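Local coordinates for protein AvrRxo1-ORF1 (Xanthomonas oryzae pv. oryzicola, PDB 4Z8T) that acts as a type III effector that is probably a kinase through its polynucleotide kinase domain, and pairs with its interactor and likely chaperone AvrRxo1-ORF2, at residues T74-T79 / I185-E190; V196-P201 / A308-A313; D205-Y210 / A327-L332; E292-L297 / A312-Y317. All blocks are in the same frame, centred on the assembly; numbering follows the deposited sequence.

Interaction 1. Residues T74-T79 / I185-E190; sequences TATGKT and IDAPLE. With SO4 (sulfate ion), chain D; SO4 (sulfate ion), chain E.
The loop that turns into the helix at Lys78 lies across the end of the strand finishing at Ile185, with Thr76 CA 5.1 Å from Ala187 CA at the tightest point. Thr76 points toward residues 185-187. Its hydroxyl sits in the crowded position between backbone N and carbonyl carbon (chi1 50°) and bonds to Asn73 O. That rotation sends CG2 to the other side, onto Ala187, where it lies 4.0 Å from CB. Ile185 packs beside it with both branches: CG2, anti to its backbone N, rests against the carbonyl of Thr76 (CG2 to O 3.6 Å), while CD1 reaches the start of the Lys78 side chain, 4.0 Å from CG. Beyond that point Lys78 bends at chi3 and leads its ammonium off to the carbonyls of Leu70 and Lys158. The sequence around Gly77, Lys78 and Thr79, between a strand and a helix, fits a Walker A P-loop, in keeping with the kinase domain. Gly77 precedes the helix at positive phi (101°), a conformation in which a side chain would crowd the preceding carbonyl. One sulfate lies at this helix start, held by Gly77 N (2.9 Å to its O1) and, nearly straight, by Thr79 N (3.1 Å to its O4). It probably marks where a nucleotide phosphate would sit. A second sulfate takes the N-H of Ala75, 3.0 Å from Ala75 N to its O2. On the far side of the strand end, Asp186 turns away to form salt bridges with Arg221 and Arg224.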
loop_
_atom_site.group_PDB
_atom_site.type_symbol
_atom_site.label_atom_id
_atom_site.label_comp_id
_atom_site.label_asym_id
_atom_site.label_seq_id
_atom_site.Cartn_x
_atom_site.Cartn_y
_atom_site.Cartn_z
ATOM N N THR A 74 10.430 14.065 11.223
ATOM C CA THR A 74 11.054 15.258 10.666
ATOM C C THR A 74 10.208 15.909 9.566
ATOM O O THR A 74 9.715 15.229 8.663
ATOM C CB THR A 74 12.421 14.858 10.098
ATOM O OG1 THR A 74 13.179 14.202 11.125
ATOM C CG2 THR A 74 13.192 16.068 9.614
ATOM N N ALA A 75 10.063 17.232 9.639
ATOM C CA ALA A 75 9.450 18.015 8.562
ATOM C C ALA A 75 8.065 17.532 8.174
ATOM O O ALA A 75 7.734 17.437 6.984
ATOM C CB ALA A 75 10.379 18.079 7.332
ATOM N N THR A 76 7.248 17.259 9.185
ATOM C CA THR A 76 5.873 16.825 8.968
ATOM C C THR A 76 4.863 17.954 9.140
ATOM O O THR A 76 3.665 17.744 8.962
ATOM C CB THR A 76 5.492 15.681 9.928
ATOM O OG1 THR A 76 5.852 16.043 11.270
ATOM C CG2 THR A 76 6.216 14.395 9.543
ATOM N N GLY A 77 5.330 19.133 9.521
ATOM C CA GLY A 77 4.436 20.260 9.751
ATOM C C GLY A 77 4.134 20.517 11.211
ATOM O O GLY A 77 3.115 21.120 11.541
ATOM N N LYS A 78 5.028 20.071 12.088
ATOM C CA LYS A 78 4.804 20.161 13.527
ATOM C C LYS A 78 4.653 21.598 14.007
ATOM O O LYS A 78 3.758 21.904 14.798
ATOM C CB LYS A 78 5.932 19.444 14.287
ATOM C CG LYS A 78 6.005 17.954 13.951
ATOM C CD LYS A 78 7.252 17.276 14.520
ATOM C CE LYS A 78 7.239 17.245 16.018
ATOM N NZ LYS A 78 8.303 16.318 16.562
ATOM N N THR A 79 5.517 22.485 13.522
ATOM C CA THR A 79 5.470 23.880 13.954
ATOM C C THR A 79 4.143 24.564 13.617
ATOM O O THR A 79 3.551 25.236 14.470
ATOM C CB THR A 79 6.667 24.654 13.396
ATOM O OG1 THR A 79 7.871 24.057 13.899
ATOM C CG2 THR A 79 6.602 26.111 13.819
ATOM N N ILE A 185 1.780 14.388 14.933
ATOM C CA ILE A 185 1.634 14.971 13.602
ATOM C C ILE A 185 2.277 14.047 12.581
ATOM O O ILE A 185 3.454 13.700 12.699
ATOM C CB ILE A 185 2.326 16.354 13.537
ATOM C CG1 ILE A 185 1.686 17.328 14.552
ATOM C CG2 ILE A 185 2.188 16.927 12.124
ATOM C CD1 ILE A 185 2.528 17.599 15.795
ATOM N N ASP A 186 1.493 13.637 11.587
ATOM C CA ASP A 186 1.966 12.707 10.563
ATOM C C ASP A 186 1.893 13.310 9.170
ATOM O O ASP A 186 0.953 14.046 8.855
ATOM C CB ASP A 186 1.107 11.445 10.548
ATOM C CG ASP A 186 1.639 10.407 9.596
ATOM O OD1 ASP A 186 2.505 9.614 10.032
ATOM O OD2 ASP A 186 1.231 10.385 8.409
ATOM N N ALA A 187 2.888 12.983 8.349
ATOM C CA ALA A 187 2.828 13.242 6.916
ATOM C C ALA A 187 3.439 12.054 6.195
ATOM O O ALA A 187 4.251 11.327 6.765
ATOM C CB ALA A 187 3.592 14.514 6.576
ATOM N N PRO A 188 3.060 11.853 4.929
ATOM C CA PRO A 188 3.687 10.794 4.138
ATOM C C PRO A 188 5.193 10.998 4.090
ATOM O O PRO A 188 5.656 12.142 4.176
ATOM C CB PRO A 188 3.087 11.001 2.741
ATOM C CG PRO A 188 1.781 11.671 2.984
ATOM C CD PRO A 188 1.958 12.523 4.213
ATOM N N LEU A 189 5.938 9.907 3.960
ATOM C CA LEU A 189 7.393 9.984 3.960
ATOM C C LEU A 189 7.907 10.947 2.908
ATOM O O LEU A 189 8.818 11.719 3.174
ATOM C CB LEU A 189 7.993 8.600 3.749
ATOM C CG LEU A 189 9.515 8.494 3.620
ATOM C CD1 LEU A 189 10.234 9.139 4.791
ATOM C CD2 LEU A 189 9.897 7.019 3.529
ATOM N N GLU A 190 7.330 10.892 1.715
ATOM C CA GLU A 190 7.766 11.795 0.660
ATOM C C GLU A 190 7.590 13.263 1.046
ATOM O O GLU A 190 8.391 14.128 0.645
ATOM C CB GLU A 190 7.017 11.474 -0.637
ATOM C CG GLU A 190 7.804 11.746 -1.883
ATOM C CD GLU A 190 7.215 11.041 -3.092
ATOM O OE1 GLU A 190 5.972 10.910 -3.157
ATOM O OE2 GLU A 190 7.999 10.603 -3.966
HETATM S S SO4 D . 7.686 22.020 10.361
HETATM O O1 SO4 D . 7.606 20.941 9.392
HETATM O O2 SO4 D . 6.519 22.901 10.278
HETATM O O3 SO4 D . 8.890 22.787 10.040
HETATM O O4 SO4 D . 7.810 21.481 11.708
HETATM S S SO4 E . 11.872 18.565 13.012
HETATM O O1 SO4 E . 11.660 20.010 13.114
HETATM O O2 SO4 E . 10.625 17.971 12.535
HETATM O O3 SO4 E . 12.166 18.062 14.355
HETATM O O4 SO4 E . 13.014 18.259 12.155
#

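Interaction 2. Residues V196-P201 / A308-A313; sequences VLQRKP and AKTRAA. With SO4 (sulfate ion), chain E.
Gln198 crosses Thr310 obliquely, its chain extended beyond CG, so that the end of the side chain comes up against Lys309 and Thr310. The apolar part of the same side chain does the close packing: CG comes to 3.6 Å from Ala313 CB. That methyl points directly at the end of the opposing helix and is also met by the backbone, 3.5 Å from Leu197 O. Leu197 adds its own CB, 4.2 Å from Ala313 CB, before its branches run off elsewhere. With alanine at the closest point, the two backbones approach to 5.1 Å between Gln198 CA and Ala313 CA. Thr310 keeps its hydroxyl anti to its carbonyl carbon, folded back to bond with Arg306 O in its own helix. One water ties the helices together by donating to both Leu197 O (2.7 Å) and Ala313 O (3.1 Å). Arg199 heads in another direction, extended from CG to NE. Its NH1 makes a nearly straight bond of 2.9 Å to sulfate O4 at the edge of the guanidinium, and NH2 adds a weak one to another oxygen of that ion. The contact thus fastens the C-terminal end of helix 189-198 to helix 304-315, while helix 322-331 covers Leu197 through Trp322, Leu326 and His329.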
loop_
_atom_site.group_PDB
_atom_site.type_symbol
_atom_site.label_atom_id
_atom_site.label_comp_id
_atom_site.label_asym_id
_atom_site.label_seq_id
_atom_site.Cartn_x
_atom_site.Cartn_y
_atom_site.Cartn_z
ATOM N N VAL A 196 12.481 18.407 4.033
ATOM C CA VAL A 196 13.884 18.536 4.391
ATOM C C VAL A 196 14.654 19.289 3.296
ATOM O O VAL A 196 15.464 20.168 3.593
ATOM C CB VAL A 196 14.513 17.171 4.663
ATOM C CG1 VAL A 196 16.036 17.298 4.779
ATOM C CG2 VAL A 196 13.946 16.610 5.969
ATOM N N LEU A 197 14.392 18.948 2.039
ATOM C CA LEU A 197 15.082 19.629 0.933
ATOM C C LEU A 197 14.757 21.114 0.865
ATOM O O LEU A 197 15.572 21.894 0.363
ATOM C CB LEU A 197 14.776 18.959 -0.418
ATOM C CG LEU A 197 15.321 17.537 -0.612
ATOM C CD1 LEU A 197 15.015 17.032 -2.017
ATOM C CD2 LEU A 197 16.834 17.450 -0.348
ATOM N N GLN A 198 13.585 21.512 1.368
ATOM C CA GLN A 198 13.195 22.926 1.396
ATOM C C GLN A 198 13.854 23.721 2.508
ATOM O O GLN A 198 13.898 24.954 2.445
ATOM C CB GLN A 198 11.681 23.070 1.551
ATOM C CG GLN A 198 10.921 22.698 0.306
ATOM C CD GLN A 198 9.429 22.695 0.523
ATOM O OE1 GLN A 198 8.814 21.636 0.656
ATOM N NE2 GLN A 198 8.831 23.880 0.560
ATOM N N ARG A 199 14.353 23.034 3.531
ATOM C CA ARG A 199 15.005 23.732 4.633
ATOM C C ARG A 199 16.346 24.256 4.165
ATOM O O ARG A 199 17.172 23.498 3.678
ATOM C CB ARG A 199 15.191 22.796 5.834
ATOM C CG ARG A 199 13.878 22.452 6.490
ATOM C CD ARG A 199 14.049 21.394 7.563
ATOM N NE ARG A 199 12.816 21.253 8.318
ATOM C CZ ARG A 199 12.678 20.483 9.389
ATOM N NH1 ARG A 199 13.706 19.779 9.829
ATOM N NH2 ARG A 199 11.504 20.433 10.009
ATOM N N LYS A 200 16.566 25.558 4.307
ATOM C CA LYS A 200 17.811 26.133 3.828
ATOM C C LYS A 200 18.868 26.161 4.938
ATOM O O LYS A 200 18.536 26.356 6.106
ATOM C CB LYS A 200 17.545 27.512 3.221
ATOM C CG LYS A 200 16.534 27.428 2.074
ATOM C CD LYS A 200 16.415 28.734 1.304
ATOM C CE LYS A 200 15.393 29.678 1.924
ATOM N NZ LYS A 200 14.042 29.554 1.289
ATOM N N PRO A 201 20.141 25.933 4.574
ATOM C CA PRO A 201 21.238 25.854 5.547
ATOM C C PRO A 201 21.401 27.138 6.353
ATOM O O PRO A 201 21.951 27.098 7.454
ATOM C CB PRO A 201 22.471 25.615 4.669
ATOM C CG PRO A 201 21.939 25.016 3.413
ATOM C CD PRO A 201 20.599 25.656 3.202
ATOM N N ALA A 308 5.924 26.984 -5.198
ATOM C CA ALA A 308 7.175 27.526 -5.731
ATOM C C ALA A 308 8.394 27.055 -4.953
ATOM O O ALA A 308 9.412 26.697 -5.534
ATOM C CB ALA A 308 7.124 29.047 -5.750
ATOM N N LYS A 309 8.285 27.045 -3.629
ATOM C CA LYS A 309 9.404 26.625 -2.796
ATOM C C LYS A 309 9.674 25.133 -2.913
ATOM O O LYS A 309 10.821 24.705 -2.896
ATOM C CB LYS A 309 9.150 27.022 -1.333
ATOM C CG LYS A 309 9.158 28.527 -1.133
ATOM C CD LYS A 309 8.779 28.917 0.295
ATOM C CE LYS A 309 9.011 30.408 0.515
ATOM N NZ LYS A 309 8.555 30.872 1.859
ATOM N N THR A 310 8.615 24.345 -3.041
ATOM C CA THR A 310 8.758 22.902 -3.204
ATOM C C THR A 310 9.485 22.640 -4.509
ATOM O O THR A 310 10.446 21.881 -4.567
ATOM C CB THR A 310 7.382 22.219 -3.231
ATOM O OG1 THR A 310 6.729 22.428 -1.968
ATOM C CG2 THR A 310 7.518 20.733 -3.507
ATOM N N ARG A 311 9.029 23.324 -5.551
ATOM C CA ARG A 311 9.585 23.208 -6.887
ATOM C C ARG A 311 11.068 23.542 -6.910
ATOM O O ARG A 311 11.886 22.779 -7.416
ATOM C CB ARG A 311 8.816 24.175 -7.792
ATOM C CG ARG A 311 9.227 24.201 -9.214
ATOM C CD ARG A 311 8.073 24.722 -10.051
ATOM N NE ARG A 311 7.901 26.179 -10.021
ATOM C CZ ARG A 311 6.844 26.823 -9.514
ATOM N NH1 ARG A 311 5.835 26.164 -8.952
ATOM N NH2 ARG A 311 6.795 28.148 -9.571
ATOM N N ALA A 312 11.418 24.685 -6.336
ATOM C CA ALA A 312 12.808 25.122 -6.331
ATOM C C ALA A 312 13.732 24.183 -5.566
ATOM O O ALA A 312 14.866 23.940 -5.977
ATOM C CB ALA A 312 12.905 26.523 -5.787
ATOM N N ALA A 313 13.250 23.657 -4.442
ATOM C CA ALA A 313 14.060 22.737 -3.652
ATOM C C ALA A 313 14.349 21.445 -4.416
ATOM O O ALA A 313 15.455 20.916 -4.345
ATOM C CB ALA A 313 13.377 22.440 -2.341
HETATM S S SO4 E . 11.872 18.565 13.012
HETATM O O1 SO4 E . 11.660 20.010 13.114
HETATM O O2 SO4 E . 10.625 17.971 12.535
HETATM O O3 SO4 E . 12.166 18.062 14.355
HETATM O O4 SO4 E . 13.014 18.259 12.155
HETATM O O HOH W 1 16.973 22.002 -1.922
#

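Interaction 3. Residues D205-Y210 / A327-L332; sequences DPRPPY and AAHSEL
Arg207 is the main donor here, and it spends its terminal nitrogens on backbone carbonyls at the C-terminal end of a helix. NH1 gives one bond to His329 O (2.9 Å), lying in both the guanidinium plane and the carbonyl plane. It gives another to Leu332 O, also 2.9 Å away. NH2 joins in with 3.1 Å to that same Leu332 O, so the guanidinium grips one oxygen end-on with two nitrogens, both coming from above the carbonyl plane. A positive group at this spot probably also suits the negative end of the helix dipole. The chain bend at chi3 (-78°) brings the group round, and on the way CD passes 3.4 Å from His329 NE2, with the imidazole and guanidinium planes almost perpendicular (86°). His329 itself is satisfied elsewhere: NE2 by Arg199 O, ND1 by Tyr317 OH. The backbone of Arg207 is used as well, for Ser330 OG donates a short bond of 2.7 Å to Arg207 O, in the carbonyl plane. Pro209 CD packs beside that hydroxyl, 3.8 Å from Ser330 OG. Trp97 of the AvrRxo1-ORF2 chain packs on Pro208, Pro209 and Ser330, at the interface with the interactor. Loop 205-209 is thereby pinned to the end of helix 322-331, Pro208 and His329 touch Val196 and Leu197 of helix 189-198, and helix 210-222 starts at Tyr210 with Pro209 as N-cap.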
loop_
_atom_site.group_PDB
_atom_site.type_symbol
_atom_site.label_atom_id
_atom_site.label_comp_id
_atom_site.label_asym_id
_atom_site.label_seq_id
_atom_site.Cartn_x
_atom_site.Cartn_y
_atom_site.Cartn_z
ATOM N N ASP A 205 16.600 24.888 11.047
ATOM C CA ASP A 205 15.916 23.596 11.055
ATOM C C ASP A 205 16.830 22.518 10.489
ATOM O O ASP A 205 17.547 22.747 9.518
ATOM C CB ASP A 205 14.597 23.667 10.282
ATOM C CG ASP A 205 13.617 24.645 10.901
ATOM O OD1 ASP A 205 13.828 25.048 12.068
ATOM O OD2 ASP A 205 12.632 25.008 10.225
ATOM N N PRO A 206 16.807 21.326 11.097
ATOM C CA PRO A 206 17.787 20.316 10.686
ATOM C C PRO A 206 17.560 19.755 9.283
ATOM O O PRO A 206 16.419 19.650 8.814
ATOM C CB PRO A 206 17.627 19.211 11.740
ATOM C CG PRO A 206 16.292 19.434 12.354
ATOM C CD PRO A 206 16.005 20.904 12.257
ATOM N N ARG A 207 18.662 19.394 8.634
ATOM C CA ARG A 207 18.645 18.768 7.312
ATOM C C ARG A 207 19.313 17.401 7.377
ATOM O O ARG A 207 20.460 17.244 6.975
ATOM C CB ARG A 207 19.391 19.657 6.307
ATOM C CG ARG A 207 18.751 21.023 6.100
ATOM C CD ARG A 207 19.718 22.010 5.453
ATOM N NE ARG A 207 20.682 22.541 6.417
ATOM C CZ ARG A 207 21.987 22.291 6.383
ATOM N NH1 ARG A 207 22.487 21.503 5.443
ATOM N NH2 ARG A 207 22.794 22.821 7.295
ATOM N N PRO A 208 18.601 16.399 7.895
ATOM C CA PRO A 208 19.206 15.073 8.044
ATOM C C PRO A 208 19.245 14.298 6.741
ATOM O O PRO A 208 18.523 14.641 5.790
ATOM C CB PRO A 208 18.262 14.368 9.027
ATOM C CG PRO A 208 16.953 15.048 8.848
ATOM C CD PRO A 208 17.269 16.479 8.524
ATOM N N PRO A 209 20.085 13.257 6.692
ATOM C CA PRO A 209 20.139 12.372 5.527
ATOM C C PRO A 209 18.937 11.430 5.491
ATOM O O PRO A 209 18.180 11.338 6.480
ATOM C CB PRO A 209 21.435 11.587 5.751
ATOM C CG PRO A 209 21.588 11.545 7.235
ATOM C CD PRO A 209 21.084 12.886 7.714
ATOM N N TYR A 210 18.766 10.755 4.358
ATOM C CA TYR A 210 17.623 9.884 4.139
ATOM C C TYR A 210 17.332 8.864 5.257
ATOM O O TYR A 210 16.173 8.731 5.660
ATOM C CB TYR A 210 17.738 9.166 2.779
ATOM C CG TYR A 210 16.494 8.388 2.404
ATOM C CD1 TYR A 210 16.296 7.096 2.862
ATOM C CD2 TYR A 210 15.529 8.945 1.582
ATOM C CE1 TYR A 210 15.165 6.389 2.545
ATOM C CE2 TYR A 210 14.386 8.233 1.247
ATOM C CZ TYR A 210 14.217 6.959 1.734
ATOM O OH TYR A 210 13.091 6.234 1.411
ATOM N N ALA A 327 21.406 13.471 0.988
ATOM C CA ALA A 327 22.791 13.348 1.438
ATOM C C ALA A 327 23.550 14.624 1.103
ATOM O O ALA A 327 24.239 15.193 1.949
ATOM C CB ALA A 327 23.456 12.139 0.794
ATOM N N ALA A 328 23.408 15.075 -0.134
ATOM C CA ALA A 328 24.061 16.304 -0.579
ATOM C C ALA A 328 23.550 17.518 0.190
ATOM O O ALA A 328 24.322 18.384 0.594
ATOM C CB ALA A 328 23.860 16.495 -2.078
ATOM N N HIS A 329 22.237 17.572 0.399
ATOM C CA HIS A 329 21.616 18.691 1.089
ATOM C C HIS A 329 22.049 18.746 2.543
ATOM O O HIS A 329 22.175 19.822 3.124
ATOM C CB HIS A 329 20.093 18.558 1.023
ATOM C CG HIS A 329 19.364 19.777 1.489
ATOM N ND1 HIS A 329 19.483 20.995 0.860
ATOM C CD2 HIS A 329 18.501 19.960 2.517
ATOM C CE1 HIS A 329 18.730 21.882 1.486
ATOM N NE2 HIS A 329 18.121 21.280 2.489
ATOM N N SER A 330 22.263 17.578 3.132
ATOM C CA SER A 330 22.623 17.490 4.536
ATOM C C SER A 330 24.053 17.958 4.770
ATOM O O SER A 330 24.380 18.486 5.839
ATOM C CB SER A 330 22.469 16.052 5.018
ATOM O OG SER A 330 22.773 15.976 6.393
ATOM N N GLU A 331 24.891 17.767 3.757
ATOM C CA GLU A 331 26.321 18.073 3.854
ATOM C C GLU A 331 26.628 19.568 3.783
ATOM O O GLU A 331 27.736 19.994 4.123
ATOM C CB GLU A 331 27.095 17.324 2.765
ATOM C CG GLU A 331 27.269 15.837 3.046
ATOM C CD GLU A 331 27.703 15.059 1.817
ATOM O OE1 GLU A 331 28.147 15.691 0.830
ATOM O OE2 GLU A 331 27.588 13.814 1.832
ATOM N N LEU A 332 25.661 20.364 3.339
ATOM C CA LEU A 332 25.829 21.812 3.330
ATOM C C LEU A 332 25.985 22.368 4.745
ATOM O O LEU A 332 25.317 21.924 5.682
ATOM C CB LEU A 332 24.634 22.483 2.657
ATOM C CG LEU A 332 24.382 22.083 1.206
ATOM C CD1 LEU A 332 23.141 22.775 0.661
ATOM C CD2 LEU A 332 25.598 22.424 0.368
#

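Interaction 4. Residues E292-L297 / A312-Y317; sequences ELIDRL and AALEKY
The flat group that matters is the carboxylate of Glu315, and one of its faces carries a methyl: Ile294 CD1 is 3.6 Å from CD and from OE2 and 3.8 Å from OE1, which puts it over the plane instead of at an oxygen tip. The bend of Glu315 at chi2 (-77°) folds the acid back to lie over this methyl. The Tyr317 ring turns off to the other side of its segment, where Ala328 meets it at CE1, Leu197 at CE2, and its hydroxyl bonds to His329 ND1. The guanidinium of Arg296 also points elsewhere, into a salt bridge with Glu190. The rest of the packing between the helices is apolar. Ile294 and Leu314 slide past each other in opposite directions, with Ile294 CG1 3.7 Å from Leu314 CB. One turn further on from Leu293, Leu297 crosses Leu314 at about a right angle, and their CD1 atoms meet at 3.8 Å. Leu293 reaches the same Leu314 CD1 more loosely with CD2 (4.4 Å). Leu314 is thus met by three residues of the facing helix, at i, i+1 and i+4, while the closest CA atoms, those of Ile294 and Leu314, stay 6.8 Å apart. At the outer face of 292-297, Glu292 and its neighbours pack on a second copy of this protein, including its Glu292 and Asn299. Inward, the joined helices 291-298 and 304-315 lie against helix 189-198, through Glu190 and Val194, and against Trp322 of helix 322-331.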
loop_
_atom_site.group_PDB
_atom_site.type_symbol
_atom_site.label_atom_id
_atom_site.label_comp_id
_atom_site.label_asym_id
_atom_site.label_seq_id
_atom_site.Cartn_x
_atom_site.Cartn_y
_atom_site.Cartn_z
ATOM N N GLU A 292 8.699 14.348 -13.809
ATOM C CA GLU A 292 7.426 13.735 -13.457
ATOM C C GLU A 292 7.163 13.825 -11.960
ATOM O O GLU A 292 6.085 14.248 -11.544
ATOM C CB GLU A 292 7.385 12.281 -13.925
ATOM C CG GLU A 292 6.202 11.475 -13.396
ATOM C CD GLU A 292 4.894 12.248 -13.405
ATOM O OE1 GLU A 292 4.579 12.921 -14.417
ATOM O OE2 GLU A 292 4.180 12.183 -12.380
ATOM N N LEU A 293 8.155 13.436 -11.166
ATOM C CA LEU A 293 8.035 13.476 -9.705
ATOM C C LEU A 293 7.726 14.893 -9.228
ATOM O O LEU A 293 6.835 15.093 -8.399
ATOM C CB LEU A 293 9.311 12.935 -9.041
ATOM C CG LEU A 293 9.381 12.864 -7.505
ATOM C CD1 LEU A 293 10.234 11.685 -7.056
ATOM C CD2 LEU A 293 9.938 14.143 -6.890
ATOM N N ILE A 294 8.456 15.878 -9.746
ATOM C CA ILE A 294 8.212 17.262 -9.357
ATOM C C ILE A 294 6.796 17.682 -9.750
ATOM O O ILE A 294 6.077 18.261 -8.946
ATOM C CB ILE A 294 9.273 18.218 -9.945
ATOM C CG1 ILE A 294 10.665 17.808 -9.441
ATOM C CG2 ILE A 294 8.974 19.641 -9.556
ATOM C CD1 ILE A 294 11.816 18.555 -10.102
ATOM N N ASP A 295 6.388 17.357 -10.974
ATOM C CA ASP A 295 5.018 17.623 -11.404
ATOM C C ASP A 295 3.998 16.878 -10.547
ATOM O O ASP A 295 2.939 17.416 -10.245
ATOM C CB ASP A 295 4.821 17.227 -12.870
ATOM C CG ASP A 295 5.578 18.123 -13.824
ATOM O OD1 ASP A 295 6.076 19.188 -13.383
ATOM O OD2 ASP A 295 5.667 17.759 -15.020
ATOM N N ARG A 296 4.313 15.639 -10.176
ATOM C CA ARG A 296 3.400 14.838 -9.361
ATOM C C ARG A 296 3.165 15.488 -8.003
ATOM O O ARG A 296 2.026 15.580 -7.550
ATOM C CB ARG A 296 3.922 13.412 -9.172
ATOM C CG ARG A 296 3.069 12.576 -8.216
ATOM C CD ARG A 296 3.455 11.111 -8.223
ATOM N NE ARG A 296 4.866 10.887 -7.908
ATOM C CZ ARG A 296 5.358 10.801 -6.674
ATOM N NH1 ARG A 296 4.561 10.939 -5.623
ATOM N NH2 ARG A 296 6.656 10.582 -6.489
ATOM N N LEU A 297 4.240 15.953 -7.365
ATOM C CA LEU A 297 4.115 16.647 -6.082
ATOM C C LEU A 297 3.458 18.014 -6.224
ATOM O O LEU A 297 2.651 18.412 -5.381
ATOM C CB LEU A 297 5.474 16.773 -5.394
ATOM C CG LEU A 297 6.081 15.442 -4.951
ATOM C CD1 LEU A 297 7.431 15.638 -4.290
ATOM C CD2 LEU A 297 5.147 14.719 -4.006
ATOM N N ALA A 312 11.418 24.685 -6.336
ATOM C CA ALA A 312 12.808 25.122 -6.331
ATOM C C ALA A 312 13.732 24.183 -5.566
ATOM O O ALA A 312 14.866 23.940 -5.977
ATOM C CB ALA A 312 12.905 26.523 -5.787
ATOM N N ALA A 313 13.250 23.657 -4.442
ATOM C CA ALA A 313 14.060 22.737 -3.652
ATOM C C ALA A 313 14.349 21.445 -4.416
ATOM O O ALA A 313 15.455 20.916 -4.345
ATOM C CB ALA A 313 13.377 22.440 -2.341
ATOM N N LEU A 314 13.342 20.930 -5.119
ATOM C CA LEU A 314 13.477 19.685 -5.864
ATOM C C LEU A 314 14.352 19.862 -7.098
ATOM O O LEU A 314 15.166 18.999 -7.405
ATOM C CB LEU A 314 12.107 19.148 -6.275
ATOM C CG LEU A 314 11.222 18.627 -5.139
ATOM C CD1 LEU A 314 9.806 18.341 -5.611
ATOM C CD2 LEU A 314 11.843 17.367 -4.572
ATOM N N GLU A 315 14.180 20.977 -7.800
ATOM C CA GLU A 315 14.924 21.198 -9.045
ATOM C C GLU A 315 16.430 21.236 -8.798
ATOM O O GLU A 315 17.215 20.806 -9.652
ATOM C CB GLU A 315 14.455 22.477 -9.754
ATOM C CG GLU A 315 13.022 22.438 -10.286
ATOM C CD GLU A 315 12.870 21.641 -11.576
ATOM O OE1 GLU A 315 13.886 21.118 -12.087
ATOM O OE2 GLU A 315 11.730 21.544 -12.085
ATOM N N LYS A 316 16.824 21.715 -7.620
ATOM C CA LYS A 316 18.233 21.767 -7.240
ATOM C C LYS A 316 18.872 20.381 -7.241
ATOM O O LYS A 316 20.080 20.246 -7.444
ATOM C CB LYS A 316 18.395 22.460 -5.880
ATOM C CG LYS A 316 17.940 23.915 -5.908
ATOM C CD LYS A 316 18.097 24.660 -4.581
ATOM C CE LYS A 316 17.579 26.103 -4.720
ATOM N NZ LYS A 316 17.528 26.858 -3.425
ATOM N N TYR A 317 18.044 19.353 -7.044
ATOM C CA TYR A 317 18.516 17.979 -6.994
ATOM C C TYR A 317 17.905 17.115 -8.094
ATOM O O TYR A 317 17.832 15.894 -7.972
ATOM C CB TYR A 317 18.261 17.394 -5.595
ATOM C CG TYR A 317 18.999 18.173 -4.532
ATOM C CD1 TYR A 317 20.353 17.954 -4.310
ATOM C CD2 TYR A 317 18.362 19.161 -3.792
ATOM C CE1 TYR A 317 21.044 18.673 -3.362
ATOM C CE2 TYR A 317 19.053 19.889 -2.835
ATOM C CZ TYR A 317 20.392 19.634 -2.628
ATOM O OH TYR A 317 21.092 20.355 -1.691
#

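Overall arrangement
Helix 189-198 runs through much of this arrangement: interaction 1 lies just before its start, beside the probable P-loop, and interaction 2 fixes its far end, the centres about 15 Å apart. The two share a sulfate, bound by Ala75 N from one and Arg199 from the other. Arg199 continues to interaction 3, its carbonyl O 2.7 Å from His329 NE2 and its NH1 2.9 Å from Pro206 O, so the likely phosphate-binding region is linked to the loop packed by AvrRxo1-ORF2. Interaction 4 shares Ala312 and Ala313 with interaction 2, about 10 Å between centres, and returns to interaction 1 through a salt bridge, Glu190 OE1 to Arg296 NH1 at 2.8 Å.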